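Local atomic coordinates of arginase 1, mitochondrial (Arabidopsis thaliana, PDB entry 6VSU), a protein that hydrolyses L-arginine to urea and L-ornithine with two manganese ions per subunit, and also converts agmatine to putrescine. Residues 32-37 with 129-134; 54-59 with 178-183; 243-248 with 287-292; 257-262 with 297-302. All coordinates share one frame; numbering follows the deposited sequence.

Contact 1. Residues 32-37 with 129-134; sequences ELVRLL and EPLRPL
Val34 and Arg35, near the C-terminal end of helix 7-37, meet the residues that lead into strand 131-136, an inner strand of the parallel sheet in the arginase alpha/beta fold. The contact is an instructive case of a helix held to a strand entry by two chemically distinct devices.

The apolar one belongs to Val34. Its CG1 is anti to the backbone N (chi1 171°) and lies 3.6 Å from Pro130 CD, against the side of the proline ring. The other branch, CG2, reaches the tip of Leu131, 4.0 Å from its CD2. Beyond the pair, Val34 and Pro130 both touch Ser43 of strand 43-48, while Leu131 packs on Val125 of helix 111-126, so the patch joins the end of helix 7-37 to strands 43-48 and 131-136 and to helix 111-126.

The polar device is Arg35. Its chain bends at chi3 (-65°), carrying the guanidinium round to the carbonyl of Glu129, where NH1 donates to Glu129 O over 2.6 Å. The acceptor lies almost exactly in the guanidinium plane, and the donor in the carbonyl plane. NH2 forms a salt bridge with Glu128, and two partners together should limit rotation of the group.

The peptide before Pro130 is cis, and Glu129 O and Pro130 CD are therefore on the same side of it: the first receives Arg35 NH1, the second Val34 CG1.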
loop_
_atom_site.group_PDB
_atom_site.type_symbol
_atom_site.label_atom_id
_atom_site.label_comp_id
_atom_site.label_asym_id
_atom_site.label_seq_id
_atom_site.Cartn_x
_atom_site.Cartn_y
_atom_site.Cartn_z
ATOM N N GLU E 32 41.819 13.395 -0.573
ATOM C CA GLU E 32 42.428 14.734 -0.734
ATOM C C GLU E 32 41.538 15.777 -0.074
ATOM O O GLU E 32 42.057 16.601 0.691
ATOM C CB GLU E 32 42.684 15.053 -2.204
ATOM C CG GLU E 32 43.743 14.158 -2.795
ATOM C CD GLU E 32 43.955 14.421 -4.270
ATOM O OE1 GLU E 32 44.951 13.926 -4.800
ATOM O OE2 GLU E 32 43.087 15.132 -4.879
ATOM N N LEU E 33 40.239 15.722 -0.280
ATOM C CA LEU E 33 39.348 16.673 0.424
ATOM C C LEU E 33 39.516 16.545 1.941
ATOM O O LEU E 33 39.715 17.562 2.633
ATOM C CB LEU E 33 37.918 16.409 -0.018
ATOM C CG LEU E 33 36.813 17.212 0.672
ATOM C CD1 LEU E 33 37.064 18.720 0.617
ATOM C CD2 LEU E 33 35.479 16.885 -0.021
ATOM N N VAL E 34 39.438 15.334 2.467
ATOM C CA VAL E 34 39.551 15.142 3.936
ATOM C C VAL E 34 40.880 15.700 4.422
ATOM O O VAL E 34 40.880 16.371 5.458
ATOM C CB VAL E 34 39.388 13.683 4.345
ATOM C CG1 VAL E 34 39.733 13.517 5.809
ATOM C CG2 VAL E 34 37.964 13.218 4.065
ATOM N N ARG E 35 41.962 15.403 3.716
ATOM C CA ARG E 35 43.317 15.788 4.162
ATOM C C ARG E 35 43.460 17.302 4.076
ATOM O O ARG E 35 44.180 17.860 4.921
ATOM C CB ARG E 35 44.405 15.065 3.356
ATOM C CG ARG E 35 44.523 13.584 3.701
ATOM C CD ARG E 35 45.734 12.902 3.086
ATOM N NE ARG E 35 45.722 12.831 1.635
ATOM C CZ ARG E 35 45.147 11.884 0.906
ATOM N NH1 ARG E 35 44.476 10.875 1.446
ATOM N NH2 ARG E 35 45.217 11.950 -0.401
ATOM N N LEU E 36 42.865 17.944 3.078
ATOM C CA LEU E 36 43.030 19.405 2.892
ATOM C C LEU E 36 42.309 20.115 4.024
ATOM O O LEU E 36 42.820 21.119 4.466
ATOM C CB LEU E 36 42.535 19.826 1.504
ATOM C CG LEU E 36 42.446 21.327 1.264
ATOM C CD1 LEU E 36 42.785 21.682 -0.149
ATOM C CD2 LEU E 36 41.034 21.820 1.576
ATOM N N LEU E 37 41.200 19.570 4.525
ATOM C CA LEU E 37 40.473 20.164 5.667
ATOM C C LEU E 37 41.292 19.987 6.957
ATOM O O LEU E 37 41.267 20.906 7.792
ATOM C CB LEU E 37 39.073 19.559 5.758
ATOM C CG LEU E 37 38.099 20.020 4.682
ATOM C CD1 LEU E 37 36.843 19.188 4.714
ATOM C CD2 LEU E 37 37.764 21.506 4.795
ATOM N N GLU E 129 44.309 7.520 3.211
ATOM C CA GLU E 129 44.338 7.969 4.625
ATOM C C GLU E 129 43.568 9.289 4.735
ATOM O O GLU E 129 43.795 10.158 3.898
ATOM C CB GLU E 129 45.798 8.194 5.017
ATOM C CG GLU E 129 46.055 8.125 6.503
ATOM C CD GLU E 129 46.208 6.715 7.044
ATOM O OE1 GLU E 129 47.009 5.948 6.473
ATOM O OE2 GLU E 129 45.527 6.396 8.034
ATOM N N PRO E 130 42.720 9.519 5.761
ATOM C CA PRO E 130 42.363 8.525 6.768
ATOM C C PRO E 130 40.978 7.887 6.646
ATOM O O PRO E 130 40.270 7.735 7.671
ATOM C CB PRO E 130 42.362 9.409 8.022
ATOM C CG PRO E 130 41.650 10.641 7.516
ATOM C CD PRO E 130 42.117 10.816 6.080
ATOM N N LEU E 131 40.599 7.520 5.437
ATOM C CA LEU E 131 39.272 6.962 5.214
ATOM C C LEU E 131 39.216 5.570 5.861
ATOM O O LEU E 131 40.181 4.797 5.748
ATOM C CB LEU E 131 38.969 6.873 3.717
ATOM C CG LEU E 131 39.082 8.144 2.890
ATOM C CD1 LEU E 131 38.655 7.843 1.457
ATOM C CD2 LEU E 131 38.314 9.331 3.435
ATOM N N ARG E 132 38.042 5.250 6.389
ATOM C CA ARG E 132 37.670 3.926 6.902
ATOM C C ARG E 132 36.347 3.533 6.258
ATOM O O ARG E 132 35.433 4.321 6.161
ATOM C CB ARG E 132 37.562 4.011 8.422
ATOM C CG ARG E 132 38.848 4.470 9.091
ATOM C CD ARG E 132 38.898 4.008 10.555
ATOM N NE ARG E 132 40.159 4.319 11.193
ATOM C CZ ARG E 132 40.520 3.915 12.398
ATOM N NH1 ARG E 132 39.750 3.121 13.134
ATOM N NH2 ARG E 132 41.653 4.352 12.889
ATOM N N PRO E 133 36.203 2.300 5.757
ATOM C CA PRO E 133 35.085 1.976 4.891
ATOM C C PRO E 133 33.854 1.640 5.734
ATOM O O PRO E 133 33.938 0.844 6.663
ATOM C CB PRO E 133 35.561 0.727 4.143
ATOM C CG PRO E 133 36.368 0.019 5.226
ATOM C CD PRO E 133 37.113 1.156 5.911
ATOM N N LEU E 134 32.717 2.139 5.289
ATOM C CA LEU E 134 31.405 1.740 5.825
ATOM C C LEU E 134 30.605 1.262 4.611
ATOM O O LEU E 134 30.333 2.077 3.739
ATOM C CB LEU E 134 30.782 2.954 6.508
ATOM C CG LEU E 134 29.555 2.621 7.377
ATOM C CD1 LEU E 134 29.049 3.884 8.093
ATOM C CD2 LEU E 134 28.463 1.937 6.551
#

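Contact 2. Residues 54-59 with 178-183; sequences NSSFLQ and YSHASS. With NA (sodium ion), chain B; ORN (L-ornithine), chain C.
Asn54 O is gripped from several directions. His180 N donates to it over 3.0 Å, approaching from well above the carbonyl plane; water 1 donates at 2.6 Å and goes on to Ser179 OG; and Ser179 CA adds a C-H...O contact. Ser179 OG also accepts from Ala181 N, an ST turn that shapes the backbone on which His180 sits.

The imidazole of His180 is held at both nitrogens and backed on one face. NE2 shares a hydrogen bond of 2.9 Å with Ser56 OG, which lies near the ring plane, and ND1 is bonded to Glu292. The backing is Ser55 CA in a CH-pi contact, 3.6 Å from the ring centroid and only 5° off the normal. Toward the rim of the opposite face stands the side-chain nitrogen of the bound ornithine, its NE 3.9 Å from His180 CE1.

Further along residues 54-59, Leu58 O binds the sodium ion at 2.8 Å, which is also bound by water 2, Ser262 and Glu292, while Phe57 packs on Ser76 of a neighbouring subunit.

With both ring nitrogens bonded and one face backed by main chain, His180 can hardly turn, and the chemistry of the contact is that of a pocket wall presenting a fixed imidazole face to the product ornithine.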
loop_
_atom_site.group_PDB
_atom_site.type_symbol
_atom_site.label_atom_id
_atom_site.label_comp_id
_atom_site.label_asym_id
_atom_site.label_seq_id
_atom_site.Cartn_x
_atom_site.Cartn_y
_atom_site.Cartn_z
ATOM N N ASN E 54 23.247 -13.730 -3.889
ATOM C CA ASN E 54 23.634 -14.753 -2.873
ATOM C C ASN E 54 22.515 -14.946 -1.834
ATOM O O ASN E 54 22.707 -15.811 -0.941
ATOM C CB ASN E 54 24.972 -14.380 -2.256
ATOM C CG ASN E 54 26.079 -14.629 -3.243
ATOM O OD1 ASN E 54 26.030 -15.636 -3.965
ATOM N ND2 ASN E 54 27.030 -13.716 -3.317
ATOM N N SER E 55 21.403 -14.199 -1.970
ATOM C CA SER E 55 20.187 -14.269 -1.131
ATOM C C SER E 55 19.489 -15.604 -1.364
ATOM O O SER E 55 19.499 -16.091 -2.439
ATOM C CB SER E 55 19.250 -13.105 -1.436
ATOM O OG SER E 55 19.889 -11.885 -1.163
ATOM N N SER E 56 18.855 -16.141 -0.358
ATOM C CA SER E 56 18.167 -17.453 -0.439
ATOM C C SER E 56 16.684 -17.247 -0.721
ATOM O O SER E 56 16.070 -18.209 -1.034
ATOM C CB SER E 56 18.344 -18.246 0.847
ATOM O OG SER E 56 17.953 -17.452 1.983
ATOM N N PHE E 57 16.134 -16.045 -0.603
ATOM C CA PHE E 57 14.672 -15.851 -0.747
ATOM C C PHE E 57 14.356 -14.705 -1.730
ATOM O O PHE E 57 13.495 -14.904 -2.572
ATOM C CB PHE E 57 14.007 -15.682 0.621
ATOM C CG PHE E 57 12.490 -15.702 0.616
ATOM C CD1 PHE E 57 11.792 -16.854 0.300
ATOM C CD2 PHE E 57 11.761 -14.562 0.916
ATOM C CE1 PHE E 57 10.400 -16.890 0.282
ATOM C CE2 PHE E 57 10.372 -14.580 0.868
ATOM C CZ PHE E 57 9.695 -15.744 0.563
ATOM N N LEU E 58 14.886 -13.514 -1.525
ATOM C CA LEU E 58 14.591 -12.330 -2.373
ATOM C C LEU E 58 15.913 -11.595 -2.565
ATOM O O LEU E 58 16.703 -11.521 -1.550
ATOM C CB LEU E 58 13.538 -11.438 -1.678
ATOM C CG LEU E 58 12.121 -11.997 -1.627
ATOM C CD1 LEU E 58 11.198 -11.153 -0.748
ATOM C CD2 LEU E 58 11.521 -12.150 -3.035
ATOM N N GLN E 59 16.122 -11.026 -3.743
ATOM C CA GLN E 59 17.385 -10.360 -4.140
ATOM C C GLN E 59 17.306 -8.830 -4.035
ATOM O O GLN E 59 18.284 -8.147 -4.446
ATOM C CB GLN E 59 17.710 -10.777 -5.572
ATOM C CG GLN E 59 18.044 -12.258 -5.737
ATOM C CD GLN E 59 18.586 -12.661 -7.100
ATOM O OE1 GLN E 59 19.396 -11.962 -7.732
ATOM N NE2 GLN E 59 18.159 -13.837 -7.537
ATOM N N TYR E 178 29.205 -18.840 -1.117
ATOM C CA TYR E 178 29.033 -17.371 -0.975
ATOM C C TYR E 178 27.564 -17.020 -0.570
ATOM O O TYR E 178 27.181 -15.858 -0.624
ATOM C CB TYR E 178 29.443 -16.722 -2.296
ATOM C CG TYR E 178 30.922 -16.762 -2.566
ATOM C CD1 TYR E 178 31.836 -16.181 -1.687
ATOM C CD2 TYR E 178 31.415 -17.389 -3.688
ATOM C CE1 TYR E 178 33.197 -16.205 -1.914
ATOM C CE2 TYR E 178 32.771 -17.386 -3.957
ATOM C CZ TYR E 178 33.667 -16.797 -3.068
ATOM O OH TYR E 178 35.010 -16.841 -3.316
ATOM N N SER E 179 26.746 -17.991 -0.171
ATOM C CA SER E 179 25.383 -17.707 0.377
ATOM C C SER E 179 25.452 -16.597 1.426
ATOM O O SER E 179 26.354 -16.606 2.243
ATOM C CB SER E 179 24.738 -18.941 1.007
ATOM O OG SER E 179 23.557 -18.579 1.678
ATOM N N HIS E 180 24.451 -15.742 1.484
ATOM C CA HIS E 180 24.347 -14.735 2.548
ATOM C C HIS E 180 24.224 -15.434 3.900
ATOM O O HIS E 180 24.459 -14.762 4.867
ATOM C CB HIS E 180 23.214 -13.751 2.266
ATOM C CG HIS E 180 21.813 -14.261 2.354
ATOM N ND1 HIS E 180 20.751 -13.403 2.547
ATOM C CD2 HIS E 180 21.284 -15.492 2.249
ATOM C CE1 HIS E 180 19.622 -14.105 2.526
ATOM N NE2 HIS E 180 19.909 -15.372 2.352
ATOM N N ALA E 181 23.851 -16.713 3.969
ATOM C CA ALA E 181 23.697 -17.419 5.252
ATOM C C ALA E 181 24.986 -18.199 5.624
ATOM O O ALA E 181 24.980 -18.977 6.597
ATOM C CB ALA E 181 22.491 -18.325 5.134
ATOM N N SER E 182 26.071 -17.995 4.880
ATOM C CA SER E 182 27.370 -18.675 5.143
ATOM C C SER E 182 28.514 -17.669 5.343
ATOM O O SER E 182 29.660 -18.106 5.517
ATOM C CB SER E 182 27.648 -19.619 4.006
ATOM O OG SER E 182 26.774 -20.727 4.050
ATOM N N SER E 183 28.272 -16.363 5.315
ATOM C CA SER E 183 29.414 -15.432 5.185
ATOM C C SER E 183 30.260 -15.436 6.475
ATOM O O SER E 183 31.518 -15.246 6.370
ATOM C CB SER E 183 29.005 -14.083 4.760
ATOM O OG SER E 183 27.903 -13.720 5.482
HETATM NA NA NA B . 17.947 -11.034 0.959
HETATM N N ORN C . 16.169 -19.593 5.850
HETATM C CA ORN C . 17.515 -19.030 6.124
HETATM C CB ORN C . 17.431 -17.509 6.223
HETATM C CG ORN C . 18.756 -16.789 6.044
HETATM C CD ORN C . 18.613 -15.281 6.132
HETATM N NE ORN C . 19.850 -14.550 6.396
HETATM C C ORN C . 18.070 -19.613 7.429
HETATM O O ORN C . 17.580 -20.663 7.846
HETATM O OXT ORN C . 18.981 -18.992 7.970
HETATM O O HOH W 1 21.771 -18.152 -0.329
HETATM O O HOH W 2 16.708 -13.593 0.801
#

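Contact 3. Residues 243-248 with 287-292. With NA (sodium ion), chain B.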
loop_
_atom_site.group_PDB
_atom_site.type_symbol
_atom_site.label_atom_id
_atom_site.label_comp_id
_atom_site.label_asym_id
_atom_site.label_seq_id
_atom_site.Cartn_x
_atom_site.Cartn_y
_atom_site.Cartn_z
ATOM N N GLY E 243 41.355 -3.787 15.683
ATOM C CA GLY E 243 40.185 -2.957 15.978
ATOM C C GLY E 243 38.927 -3.762 15.849
ATOM O O GLY E 243 39.000 -4.967 16.078
ATOM N N VAL E 244 37.804 -3.071 15.635
ATOM C CA VAL E 244 36.473 -3.708 15.670
ATOM C C VAL E 244 35.749 -3.477 14.351
ATOM O O VAL E 244 35.763 -2.330 13.829
ATOM C CB VAL E 244 35.677 -3.174 16.844
ATOM C CG1 VAL E 244 34.319 -3.840 16.845
ATOM C CG2 VAL E 244 36.413 -3.306 18.175
ATOM N N TYR E 245 35.096 -4.529 13.872
ATOM C CA TYR E 245 34.247 -4.463 12.664
ATOM C C TYR E 245 32.800 -4.653 13.121
ATOM O O TYR E 245 32.550 -5.627 13.838
ATOM C CB TYR E 245 34.700 -5.479 11.608
ATOM C CG TYR E 245 33.956 -5.338 10.308
ATOM C CD1 TYR E 245 32.724 -5.961 10.115
ATOM C CD2 TYR E 245 34.446 -4.540 9.275
ATOM C CE1 TYR E 245 31.987 -5.776 8.954
ATOM C CE2 TYR E 245 33.745 -4.388 8.085
ATOM C CZ TYR E 245 32.504 -4.996 7.930
ATOM O OH TYR E 245 31.790 -4.909 6.760
ATOM N N ILE E 246 31.879 -3.801 12.671
ATOM C CA ILE E 246 30.453 -3.959 13.038
ATOM C C ILE E 246 29.653 -4.308 11.780
ATOM O O ILE E 246 29.616 -3.483 10.846
ATOM C CB ILE E 246 29.945 -2.689 13.720
ATOM C CG1 ILE E 246 30.811 -2.317 14.917
ATOM C CG2 ILE E 246 28.479 -2.868 14.097
ATOM C CD1 ILE E 246 30.424 -0.997 15.606
ATOM N N SER E 247 28.961 -5.433 11.784
ATOM C CA SER E 247 28.065 -5.822 10.669
ATOM C C SER E 247 26.631 -5.774 11.178
ATOM O O SER E 247 26.276 -6.530 12.118
ATOM C CB SER E 247 28.417 -7.187 10.110
ATOM O OG SER E 247 27.490 -7.579 9.108
ATOM N N ILE E 248 25.803 -4.933 10.553
ATOM C CA ILE E 248 24.379 -4.820 10.948
ATOM C C ILE E 248 23.560 -5.357 9.813
ATOM O O ILE E 248 23.475 -4.694 8.768
ATOM C CB ILE E 248 24.005 -3.383 11.312
ATOM C CG1 ILE E 248 25.038 -2.801 12.285
ATOM C CG2 ILE E 248 22.602 -3.392 11.875
ATOM C CD1 ILE E 248 24.593 -1.523 12.987
ATOM N N GLY E 287 35.898 -0.593 10.543
ATOM C CA GLY E 287 34.964 -0.676 9.424
ATOM C C GLY E 287 33.612 -1.192 9.876
ATOM O O GLY E 287 33.509 -1.716 11.015
ATOM N N ALA E 288 32.626 -1.089 8.995
ATOM C CA ALA E 288 31.259 -1.511 9.308
ATOM C C ALA E 288 30.511 -1.815 8.011
ATOM O O ALA E 288 30.929 -1.395 6.943
ATOM C CB ALA E 288 30.575 -0.452 10.147
ATOM N N ASP E 289 29.389 -2.505 8.132
ATOM C CA ASP E 289 28.459 -2.652 7.000
ATOM C C ASP E 289 27.026 -2.515 7.513
ATOM O O ASP E 289 26.754 -2.796 8.707
ATOM C CB ASP E 289 28.773 -3.894 6.170
ATOM C CG ASP E 289 28.613 -5.214 6.876
ATOM O OD1 ASP E 289 27.527 -5.450 7.442
ATOM O OD2 ASP E 289 29.569 -6.071 6.740
ATOM N N VAL E 290 26.144 -2.129 6.604
ATOM C CA VAL E 290 24.669 -2.181 6.812
ATOM C C VAL E 290 24.051 -2.905 5.632
ATOM O O VAL E 290 24.149 -2.384 4.506
ATOM C CB VAL E 290 24.076 -0.786 6.990
ATOM C CG1 VAL E 290 22.565 -0.878 7.138
ATOM C CG2 VAL E 290 24.700 -0.127 8.198
ATOM N N VAL E 291 23.488 -4.085 5.875
ATOM C CA VAL E 291 23.126 -5.040 4.794
ATOM C C VAL E 291 21.664 -5.469 4.991
ATOM O O VAL E 291 21.085 -5.252 6.076
ATOM C CB VAL E 291 24.048 -6.265 4.819
ATOM C CG1 VAL E 291 25.503 -5.895 4.620
ATOM C CG2 VAL E 291 23.935 -7.064 6.105
ATOM N N GLU E 292 21.123 -6.060 3.934
ATOM C CA GLU E 292 19.838 -6.800 3.899
ATOM C C GLU E 292 18.653 -5.833 4.001
ATOM O O GLU E 292 17.516 -6.336 4.191
ATOM C CB GLU E 292 19.838 -7.884 4.969
ATOM C CG GLU E 292 20.843 -8.984 4.616
ATOM C CD GLU E 292 20.458 -9.936 3.497
ATOM O OE1 GLU E 292 19.245 -9.883 3.093
ATOM O OE2 GLU E 292 21.334 -10.795 3.074
HETATM NA NA NA B . 17.947 -11.034 0.959
HETATM O O HOH W 2 16.708 -13.593 0.801
#
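Tyr245, Ser247 and Asp289 carry the tight face of this pair of parallel strands. The Tyr245 ring, its CG anti to the backbone N (chi1 -174°), extends along the neighbouring strand past Gly287, with Ala288 CA over one face. A beta carbon on Gly287 would lie only 3.3 Å from Tyr245 CD2, a tight approach, consistent with glycine at this position. At the ring's far end Tyr245 OH donates to Asp289 OD2 over 2.5 Å, on the anti side of the carboxylate, while Ser247 OG donates to Asp289 OD1 at 2.7 Å from the syn side. Ser143 gives OD2 another bond, so the buried carboxylate is firmly fixed. A phenylalanine in place of Tyr245, lacking the hydroxyl, would probably leave the Asp289 carboxylate freer to turn, held through OD2 by Ser143 and through OD1 by Ser247.

The other face, with Ile246, Ala288, Ile248 and Val290, is looser across the pair: Ile246 CB and Ala288 CB stand 4.3 Å apart, and helix 303-319 packs on Ile246, Ala288 and Val290. Between the faces runs the regular parallel ladder, from Ile246 N to Gly287 O (3.1 Å) up to Val291 N with Ile248 O (3.0 Å).

Ser247 also bonds His140, a manganese ligand, placing Asp289 behind it, and Glu292 OE1 binds sodium at 2.8 Å. The arrangement is a beta-alpha-beta crossover through helix 271-280, with the arginase metal site at the C-terminal strand ends.

Contact 4. Residues 257-262 with 297-302; sequences FAPGVS and RDTVDG. With NA (sodium ion), chain B.
Gly260 and Asp298 bring two irregular loops to within 3.8 Å, CA to CA, where Gly260 centres an inverse gamma turn and Gly260 CA makes a C-H...O contact with Arg297 O at 3.6 Å. A beta carbon at Gly260 would come 3.3 Å from Asp298 CG, a tight approach that fits the glycine here.

Arg297 supplies most of the side-chain contact. Bent at chi2 (-60°) and again at chi3, its chain curls past the carbonyl of Val261, with CB and CG each 3.5 Å from Val261 O. Arg297 NH1 also lies close to that oxygen, but at an angle too poor for a hydrogen bond. Water 3 donates to Ser262 O at 3.0 Å and weakly links it to Arg297 NH2. An alanine in place of Arg297 would probably open a gap beside Leu58 and leave Val261 O without its nearby cationic group. At the outer end, Pro259 CG touches Thr299 CG2 (3.9 Å). Asp298 bonds Thr304 and Ala305, at the start of helix 303-319.

Ser262 OG binds the sodium ion at 2.9 Å and is also bonded to Asn294. The pairing is one of loops that follow neighbouring parallel strands, 244-249 and 285-291, on the metal-bearing side of the arginase fold.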
loop_
_atom_site.group_PDB
_atom_site.type_symbol
_atom_site.label_atom_id
_atom_site.label_comp_id
_atom_site.label_asym_id
_atom_site.label_seq_id
_atom_site.Cartn_x
_atom_site.Cartn_y
_atom_site.Cartn_z
ATOM N N PHE E 257 9.934 -2.358 13.155
ATOM C CA PHE E 257 10.829 -1.196 12.952
ATOM C C PHE E 257 11.411 -1.269 11.536
ATOM O O PHE E 257 11.643 -0.210 10.936
ATOM C CB PHE E 257 11.936 -1.093 14.016
ATOM C CG PHE E 257 11.441 -1.126 15.458
ATOM C CD1 PHE E 257 11.051 0.033 16.094
ATOM C CD2 PHE E 257 11.254 -2.333 16.119
ATOM C CE1 PHE E 257 10.557 -0.008 17.389
ATOM C CE2 PHE E 257 10.688 -2.388 17.381
ATOM C CZ PHE E 257 10.351 -1.222 18.028
ATOM N N ALA E 258 11.559 -2.468 10.980
ATOM C CA ALA E 258 12.314 -2.707 9.733
ATOM C C ALA E 258 11.605 -3.769 8.922
ATOM O O ALA E 258 12.048 -4.935 8.870
ATOM C CB ALA E 258 13.737 -3.063 10.017
ATOM N N PRO E 259 10.424 -3.414 8.333
ATOM C CA PRO E 259 9.709 -4.367 7.510
ATOM C C PRO E 259 10.450 -4.650 6.199
ATOM O O PRO E 259 10.116 -5.666 5.570
ATOM C CB PRO E 259 8.296 -3.749 7.347
ATOM C CG PRO E 259 8.499 -2.275 7.562
ATOM C CD PRO E 259 9.683 -2.151 8.510
ATOM N N GLY E 260 11.302 -3.710 5.720
ATOM C CA GLY E 260 11.958 -3.782 4.411
ATOM C C GLY E 260 13.129 -4.734 4.489
ATOM O O GLY E 260 14.331 -4.271 4.408
ATOM N N VAL E 261 12.833 -6.011 4.719
ATOM C CA VAL E 261 13.868 -7.075 4.777
ATOM C C VAL E 261 13.309 -8.278 4.011
ATOM O O VAL E 261 12.039 -8.394 3.857
ATOM C CB VAL E 261 14.205 -7.432 6.235
ATOM C CG1 VAL E 261 14.783 -6.269 6.985
ATOM C CG2 VAL E 261 12.993 -7.979 6.972
ATOM N N SER E 262 14.155 -9.179 3.602
ATOM C CA SER E 262 13.712 -10.403 2.907
ATOM C C SER E 262 13.245 -11.439 3.934
ATOM O O SER E 262 12.555 -12.382 3.570
ATOM C CB SER E 262 14.825 -10.948 2.066
ATOM O OG SER E 262 15.273 -10.009 1.098
ATOM N N ARG E 297 10.530 -4.597 -0.174
ATOM C CA ARG E 297 9.684 -5.046 0.952
ATOM C C ARG E 297 9.398 -3.876 1.891
ATOM O O ARG E 297 8.718 -4.096 2.888
ATOM C CB ARG E 297 10.353 -6.216 1.690
ATOM C CG ARG E 297 10.379 -7.536 0.922
ATOM C CD ARG E 297 9.024 -8.111 0.551
ATOM N NE ARG E 297 8.742 -9.498 0.972
ATOM C CZ ARG E 297 8.962 -9.981 2.223
ATOM N NH1 ARG E 297 9.507 -9.211 3.164
ATOM N NH2 ARG E 297 8.631 -11.230 2.533
ATOM N N ASP E 298 9.863 -2.673 1.562
ATOM C CA ASP E 298 9.687 -1.478 2.423
ATOM C C ASP E 298 8.246 -0.913 2.282
ATOM O O ASP E 298 7.543 -1.270 1.362
ATOM C CB ASP E 298 10.680 -0.387 2.057
ATOM C CG ASP E 298 11.096 0.484 3.247
ATOM O OD1 ASP E 298 10.536 0.288 4.373
ATOM O OD2 ASP E 298 11.969 1.389 3.031
ATOM N N THR E 299 7.871 -0.036 3.187
ATOM C CA THR E 299 6.619 0.733 3.138
ATOM C C THR E 299 6.704 1.691 1.959
ATOM O O THR E 299 7.815 1.993 1.450
ATOM C CB THR E 299 6.411 1.494 4.446
ATOM O OG1 THR E 299 7.367 2.556 4.442
ATOM C CG2 THR E 299 6.611 0.588 5.648
ATOM N N VAL E 300 5.554 2.184 1.539
ATOM C CA VAL E 300 5.456 3.130 0.400
ATOM C C VAL E 300 6.229 4.405 0.724
ATOM O O VAL E 300 6.643 5.026 -0.187
ATOM C CB VAL E 300 3.993 3.409 0.009
ATOM C CG1 VAL E 300 3.267 2.147 -0.388
ATOM C CG2 VAL E 300 3.240 4.132 1.097
ATOM N N ASP E 301 6.466 4.724 1.992
ATOM C CA ASP E 301 7.194 5.977 2.336
ATOM C C ASP E 301 8.681 5.735 2.643
ATOM O O ASP E 301 9.327 6.633 3.090
ATOM C CB ASP E 301 6.437 6.806 3.369
ATOM C CG ASP E 301 5.017 7.142 2.957
ATOM O OD1 ASP E 301 4.844 7.801 1.968
ATOM O OD2 ASP E 301 4.118 6.715 3.639
ATOM N N GLY E 302 9.161 4.521 2.485
ATOM C CA GLY E 302 10.596 4.233 2.668
ATOM C C GLY E 302 11.011 4.237 4.137
ATOM O O GLY E 302 12.064 4.707 4.463
HETATM NA NA NA B . 17.947 -11.034 0.959
HETATM O O HOH W 3 10.053 -13.174 5.070
HETATM O O HOH W 2 16.708 -13.593 0.801
#

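Overall arrangement
Followed from the N terminus, the chain leaves helix 7-37, passes through residues 54-59, and closes contact 1 when residues 129-134 enter the sheet; contact 2 closes later, at 178-183, so the two loops cross, although their centres lie 32 Å apart. Contacts 3 and 4 follow in series and cross in turn, 243-248, 257-262, 287-292 and 297-302 alternating. Contact 1 reaches contact 3 through the sheet, where strands 131-136 and 285-291 are neighbours. Contacts 2, 3 and 4 converge on one sodium ion, with a ligand from each. The example illustrates how distant segments join an N-terminal helix, a central sheet and its active-site loops.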